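Local coordinates for protein O-methyltransferase (PDB 3MCZ) that probably transfers a methyl group from S-adenosylmethionine to a hydroxyl group of an unspecified acceptor, as expected of a dimer-forming O-methyltransferase, at residues Gln165-Val170 and Gly191-Gln196. Numbering follows the deposited sequence. Where two conformers were deposited one is given.
Sequences QPMVDV and GTYLAQ
Val168 carries most of the apolar part of this helix-helix contact by sending its two methyls to different partners. Val168 CG2, anti to its own carbonyl carbon, sits over one face of the Tyr193 ring, 3.7 Å from the ring centroid and only 11° off the normal, which meets the geometry of a CH-pi interaction. The same methyl also touches CG2 of Thr192. Val168 CG1, anti to the backbone N, turns instead to the aliphatic part of Gln196, lying 3.5 Å from Gln196 CG. Met167, as selenomethionine, runs alongside the tyrosine and points the same way; a bend at its chi3 brings CE to 3.5 Å from Tyr193 OH.

The two segments belong to helices 150-172 and 192-200, which flank strand 182-186 in sequence within the Rossmann-like methyltransferase domain. The axes of the segments 165-170 and 192-196 approach to 9.2 Å and cross at -37°, with the CA atoms of Val168 and Tyr193, the nearest such pair, 5.2 Å apart. Leu286 of strand 281-288 meets both Met167 and Tyr193, so this side of the contact rests on the central sheet. The second helix begins after Gly191, its N-cap residue, and Thr192 OG1 is hydrogen-bonded to His190 ND1.

Polar contacts lie at the partly exposed margin. The Gln165 chain, bent at chi2, brings NE2 within 3.1 Å of Gln196 OE1; this hydrogen bond lies in the acceptor's carbonyl plane, on a lone pair, although the amide planes are 57° apart. Gln165 NE2 also donates to Asp169 OD1 at 2.6 Å, approaching from above the carboxylate plane. Both acceptors lie near the Gln165 amide plane, so the paired bonds restrict its rotation and place NE2 between two oxygens, Asp169 OD1 and Gln196 OE1, that are themselves 3.6 Å apart.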
loop_
_atom_site.group_PDB
_atom_site.type_symbol
_atom_site.label_atom_id
_atom_site.label_comp_id
_atom_site.label_asym_id
_atom_site.label_seq_id
_atom_site.Cartn_x
_atom_site.Cartn_y
_atom_site.Cartn_z
ATOM N N GLN A 165 3.858 11.064 -20.936
ATOM C CA GLN A 165 3.246 11.372 -22.251
ATOM C C GLN A 165 2.283 12.561 -22.288
ATOM O O GLN A 165 2.273 13.322 -23.268
ATOM C CB GLN A 165 2.540 10.153 -22.864
ATOM C CG GLN A 165 2.176 10.312 -24.340
ATOM C CD GLN A 165 3.391 10.544 -25.221
ATOM O OE1 GLN A 165 4.413 9.870 -25.065
ATOM N NE2 GLN A 165 3.300 11.510 -26.138
ATOM N N PRO A 166 1.430 12.702 -21.270
ATOM C CA PRO A 166 0.514 13.859 -21.338
ATOM C C PRO A 166 1.252 15.165 -21.418
ATOM O O PRO A 166 0.866 16.019 -22.179
ATOM C CB PRO A 166 -0.273 13.775 -20.033
ATOM C CG PRO A 166 -0.240 12.315 -19.663
ATOM C CD PRO A 166 1.085 11.781 -20.171
HETATM N N MSE A 167 2.330 15.310 -20.647
HETATM C CA MSE A 167 3.056 16.561 -20.674
HETATM C C MSE A 167 3.907 16.711 -21.911
HETATM O O MSE A 167 4.073 17.809 -22.381
HETATM C CB MSE A 167 3.887 16.747 -19.441
HETATM C CG MSE A 167 3.045 17.266 -18.362
HETATM SE SE MSE A 167 3.780 16.667 -16.780
HETATM C CE MSE A 167 4.364 14.888 -17.336
ATOM N N VAL A 168 4.411 15.596 -22.450
ATOM C CA VAL A 168 5.146 15.608 -23.732
ATOM C C VAL A 168 4.329 16.260 -24.844
ATOM O O VAL A 168 4.827 17.092 -25.603
ATOM C CB VAL A 168 5.563 14.192 -24.171
ATOM C CG1 VAL A 168 6.174 14.256 -25.531
ATOM C CG2 VAL A 168 6.566 13.578 -23.133
ATOM N N ASP A 169 3.062 15.893 -24.923
ATOM C CA ASP A 169 2.168 16.435 -25.950
ATOM C C ASP A 169 1.977 17.947 -25.793
ATOM O O ASP A 169 1.990 18.669 -26.785
ATOM C CB ASP A 169 0.818 15.715 -25.908
ATOM C CG ASP A 169 0.959 14.192 -26.024
ATOM O OD1 ASP A 169 1.960 13.730 -26.626
ATOM O OD2 ASP A 169 0.077 13.463 -25.514
ATOM N N VAL A 170 1.874 18.430 -24.553
ATOM C CA VAL A 170 1.761 19.874 -24.297
ATOM C C VAL A 170 3.041 20.624 -24.603
ATOM O O VAL A 170 3.019 21.655 -25.273
ATOM C CB VAL A 170 1.311 20.172 -22.862
ATOM C CG1 VAL A 170 1.457 21.660 -22.551
ATOM C CG2 VAL A 170 -0.125 19.708 -22.658
ATOM N N GLY A 191 14.371 10.890 -23.253
ATOM C CA GLY A 191 14.448 11.837 -24.352
ATOM C C GLY A 191 13.158 12.023 -25.118
ATOM O O GLY A 191 13.178 12.530 -26.258
ATOM N N THR A 192 12.037 11.639 -24.497
ATOM C CA THR A 192 10.769 11.641 -25.200
ATOM C C THR A 192 10.313 13.070 -25.509
ATOM O O THR A 192 9.716 13.290 -26.557
ATOM C CB THR A 192 9.685 10.837 -24.431
ATOM O OG1 THR A 192 10.158 9.490 -24.257
ATOM C CG2 THR A 192 8.419 10.776 -25.199
ATOM N N TYR A 193 10.602 14.030 -24.630
ATOM C CA TYR A 193 10.180 15.408 -24.905
ATOM C C TYR A 193 10.903 15.915 -26.161
ATOM O O TYR A 193 10.271 16.432 -27.075
ATOM C CB TYR A 193 10.451 16.352 -23.745
ATOM C CG TYR A 193 9.654 16.069 -22.464
ATOM C CD1 TYR A 193 10.115 15.150 -21.511
ATOM C CD2 TYR A 193 8.468 16.728 -22.207
ATOM C CE1 TYR A 193 9.394 14.897 -20.349
ATOM C CE2 TYR A 193 7.726 16.478 -21.052
ATOM C CZ TYR A 193 8.196 15.563 -20.118
ATOM O OH TYR A 193 7.471 15.319 -18.956
ATOM N N LEU A 194 12.214 15.747 -26.210
ATOM C CA LEU A 194 12.968 16.273 -27.349
ATOM C C LEU A 194 12.556 15.626 -28.656
ATOM O O LEU A 194 12.355 16.315 -29.651
ATOM C CB LEU A 194 14.453 16.087 -27.129
ATOM C CG LEU A 194 15.307 16.661 -28.261
ATOM C CD1 LEU A 194 15.117 18.189 -28.337
ATOM C CD2 LEU A 194 16.744 16.321 -28.062
ATOM N N ALA A 195 12.421 14.295 -28.647
ATOM C CA ALA A 195 12.066 13.559 -29.832
ATOM C C ALA A 195 10.708 14.008 -30.369
ATOM O O ALA A 195 10.550 14.203 -31.576
ATOM C CB ALA A 195 12.072 12.036 -29.543
ATOM N N GLN A 196 9.721 14.173 -29.488
ATOM C CA GLN A 196 8.387 14.534 -29.932
ATOM C C GLN A 196 8.367 15.971 -30.444
ATOM O O GLN A 196 7.638 16.283 -31.380
ATOM C CB GLN A 196 7.366 14.342 -28.811
ATOM C CG GLN A 196 6.917 12.909 -28.647
ATOM C CD GLN A 196 5.618 12.632 -29.371
ATOM O OE1 GLN A 196 4.562 12.512 -28.746
ATOM N NE2 GLN A 196 5.681 12.544 -30.689
#